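Competence/damage-inducible protein CinA (Agrobacterium tumefaciens, PDB 2A9S) is of unknown function but belongs to the CinA family of competence- and damage-inducible proteins. Local coordinates at residues T128-G133 with I163-A168. Residues are numbered along the deposited sequence; the frame is centred on the assembly and turned at random.
Sequences TKARNG and IALNQA
Leu165, in the last turn of helix 147-167, rests on Thr128, Lys129 and Ala130 at the end of strand 123-130, in an alpha/beta fold where this helix packs on one face of a mixed sheet. The axes of strand 128-130 and helix 163-167 run in the same general direction, inclined by 28°, and approach to 8.9 Å.

The apolar part rests on Leu165. Its CG stands anti to the backbone N (chi1 -176°), which carries the two methyls out to the strand. Leu165 CD2 does most of the touching: it lies 3.7 Å from Thr128 CB, meets the backbone at Lys129 O (3.5 Å) and comes within 4.2 Å of Ala130 CB. The side chains of Thr128 and Leu165 lie alongside each other, pointing opposite ways, and Thr128 OG1, buried with no hydrogen-bonding partner in the model, lies 3.9 Å from Leu165 CB. Phe102 and Leu136 of the two flanking strands also touch Leu165, so the leucine spans three adjacent strands.

The polar link between the segments lies beyond the leucine, between the turn after the strand and the C-terminal end of the helix. A type I beta turn from Ala130 to Gly133, closed by a hydrogen bond from Gly133 N to Ala130 O, leads into strand 135-141, and Asn132 OD1 accepts a hydrogen bond from Asn134 N. No direct hydrogen bond joins the segments; instead one water accepts from Asn132 ND2 at 3.0 Å and donates to Ala168 O at 2.7 Å.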
ATOM      1  N   THR A 128      -8.141  10.228 -10.911  1.00 15.65           N
ATOM      2  CA  THR A 128      -7.229  11.116 -10.192  1.00 16.16           C
ATOM      3  C   THR A 128      -7.935  12.435  -9.893  1.00 16.16           C
ATOM      4  O   THR A 128      -8.689  12.943 -10.744  1.00 15.89           O
ATOM      5  CB  THR A 128      -5.938  11.381 -10.982  1.00 17.44           C
ATOM      6  OG1 THR A 128      -6.274  11.908 -12.276  1.00 20.78           O
ATOM      7  CG2 THR A 128      -5.141  10.105 -11.171  1.00 19.09           C
ATOM      8  N   LYS A 129      -7.705  12.990  -8.704  1.00 15.81           N
ATOM      9  CA  LYS A 129      -8.318  14.281  -8.351  1.00 15.92           C
ATOM     10  C   LYS A 129      -7.295  15.275  -7.787  1.00 17.18           C
ATOM     11  O   LYS A 129      -6.317  14.877  -7.164  1.00 15.36           O
ATOM     12  CB  LYS A 129      -9.487  14.073  -7.401  1.00 16.05           C
ATOM     13  CG  LYS A 129     -10.299  15.342  -7.119  1.00 18.36           C
ATOM     14  CD  LYS A 129     -11.546  15.051  -6.333  1.00 21.14           C
ATOM     15  CE  LYS A 129     -12.318  16.358  -6.143  1.00 22.33           C
ATOM     16  NZ  LYS A 129     -13.684  16.097  -5.627  1.00 25.41           N
ATOM     17  N   ALA A 130      -7.497  16.563  -8.081  1.00 17.55           N
ATOM     18  CA  ALA A 130      -6.643  17.648  -7.567  1.00 19.04           C
ATOM     19  C   ALA A 130      -7.475  18.533  -6.647  1.00 19.71           C
ATOM     20  O   ALA A 130      -8.698  18.542  -6.736  1.00 19.46           O
ATOM     21  CB  ALA A 130      -6.106  18.478  -8.697  1.00 18.90           C
ATOM     22  N   ARG A 131      -6.802  19.257  -5.759  1.00 22.13           N
ATOM     23  CA  ARG A 131      -7.459  20.156  -4.796  1.00 24.97           C
ATOM     24  C   ARG A 131      -8.367  21.222  -5.436  1.00 26.50           C
ATOM     25  O   ARG A 131      -9.339  21.666  -4.813  1.00 26.48           O
ATOM     26  CB  ARG A 131      -6.407  20.852  -3.926  1.00 25.35           C
ATOM     27  CG  ARG A 131      -5.623  19.943  -3.006  1.00 25.89           C
ATOM     28  CD  ARG A 131      -6.433  19.614  -1.779  1.00 27.84           C
ATOM     29  NE  ARG A 131      -5.705  18.706  -0.899  1.00 26.82           N
ATOM     30  CZ  ARG A 131      -6.107  18.316   0.309  1.00 26.76           C
ATOM     31  NH1 ARG A 131      -7.225  18.798   0.850  1.00 25.06           N
ATOM     32  NH2 ARG A 131      -5.355  17.463   0.994  1.00 24.19           N
ATOM     33  N   ASN A 132      -8.034  21.638  -6.664  1.00 27.86           N
ATOM     34  CA  ASN A 132      -8.822  22.632  -7.417  1.00 29.09           C
ATOM     35  C   ASN A 132     -10.118  22.052  -8.003  1.00 29.24           C
ATOM     36  O   ASN A 132     -10.880  22.744  -8.709  1.00 29.52           O
ATOM     37  CB  ASN A 132      -7.963  23.250  -8.531  1.00 29.16           C
ATOM     38  CG  ASN A 132      -7.702  22.284  -9.673  1.00 31.61           C
ATOM     39  OD1 ASN A 132      -8.162  21.135  -9.662  1.00 30.55           O
ATOM     40  ND2 ASN A 132      -6.977  22.760 -10.693  1.00 34.15           N
ATOM     41  N   GLY A 133     -10.357  20.774  -7.737  1.00 28.37           N
ATOM     42  CA  GLY A 133     -11.557  20.100  -8.238  1.00 28.19           C
ATOM     43  C   GLY A 133     -11.399  19.337  -9.543  1.00 27.06           C
ATOM     44  O   GLY A 133     -12.262  18.518  -9.880  1.00 27.27           O
ATOM     45  N   ILE A 163       0.790  12.046 -13.838  1.00 17.07           N
ATOM     46  CA  ILE A 163       1.540  12.972 -14.696  1.00 18.79           C
ATOM     47  C   ILE A 163       0.595  13.898 -15.452  1.00 19.75           C
ATOM     48  O   ILE A 163       0.798  15.118 -15.450  1.00 19.74           O
ATOM     49  CB  ILE A 163       2.483  12.234 -15.662  1.00 18.40           C
ATOM     50  CG1 ILE A 163       3.567  11.526 -14.858  1.00 19.09           C
ATOM     51  CG2 ILE A 163       3.105  13.229 -16.710  1.00 18.46           C
ATOM     52  CD1 ILE A 163       4.264  10.348 -15.571  1.00 20.16           C
ATOM     53  N   ALA A 164      -0.457  13.333 -16.053  1.00 20.14           N
ATOM     54  CA  ALA A 164      -1.424  14.120 -16.826  1.00 20.49           C
ATOM     55  C   ALA A 164      -2.168  15.140 -15.971  1.00 21.79           C
ATOM     56  O   ALA A 164      -2.374  16.295 -16.402  1.00 21.54           O
ATOM     57  CB  ALA A 164      -2.410  13.204 -17.538  1.00 20.32           C
ATOM     58  N   LEU A 165      -2.569  14.722 -14.768  1.00 21.37           N
ATOM     59  CA  LEU A 165      -3.280  15.598 -13.830  1.00 22.56           C
ATOM     60  C   LEU A 165      -2.393  16.768 -13.433  1.00 23.85           C
ATOM     61  O   LEU A 165      -2.884  17.896 -13.364  1.00 24.39           O
ATOM     62  CB  LEU A 165      -3.761  14.843 -12.589  1.00 22.65           C
ATOM     63  CG  LEU A 165      -4.606  15.615 -11.562  1.00 22.41           C
ATOM     64  CD1 LEU A 165      -6.014  15.872 -12.082  1.00 24.34           C
ATOM     65  CD2 LEU A 165      -4.667  14.816 -10.250  1.00 23.31           C
ATOM     66  N   ASN A 166      -1.096  16.517 -13.216  1.00 24.95           N
ATOM     67  CA  ASN A 166      -0.162  17.617 -12.951  1.00 26.58           C
ATOM     68  C   ASN A 166       0.025  18.600 -14.122  1.00 28.56           C
ATOM     69  O   ASN A 166       0.074  19.819 -13.921  1.00 27.74           O
ATOM     70  CB  ASN A 166       1.201  17.107 -12.533  1.00 26.52           C
ATOM     71  CG  ASN A 166       2.156  18.250 -12.158  1.00 27.66           C
ATOM     72  OD1 ASN A 166       1.763  19.203 -11.473  1.00 28.63           O
ATOM     73  ND2 ASN A 166       3.394  18.164 -12.616  1.00 26.44           N
ATOM     74  N   GLN A 167       0.162  18.053 -15.333  1.00 30.55           N
ATOM     75  CA  GLN A 167       0.280  18.863 -16.561  1.00 32.83           C
ATOM     76  C   GLN A 167      -0.873  19.843 -16.655  1.00 33.36           C
ATOM     77  O   GLN A 167      -0.676  21.023 -16.973  1.00 34.44           O
ATOM     78  CB  GLN A 167       0.277  17.963 -17.797  1.00 32.60           C
ATOM     79  CG  GLN A 167       1.532  17.140 -17.980  1.00 34.16           C
ATOM     80  CD  GLN A 167       1.470  16.242 -19.224  1.00 34.80           C
ATOM     81  OE1 GLN A 167       0.381  15.932 -19.751  1.00 35.92           O
ATOM     82  NE2 GLN A 167       2.646  15.815 -19.697  1.00 36.41           N
ATOM     83  N   ALA A 168      -2.068  19.353 -16.346  1.00 33.90           N
ATOM     84  CA  ALA A 168      -3.295  20.141 -16.337  1.00 35.05           C
ATOM     85  C   ALA A 168      -3.408  21.179 -15.194  1.00 35.62           C
ATOM     86  O   ALA A 168      -4.468  21.768 -15.000  1.00 36.24           O
ATOM     87  CB  ALA A 168      -4.506  19.199 -16.320  1.00 34.75           C
TER
HETATM   88  O   HOH W   1      -6.301  21.199 -13.135  1.00 48.15           O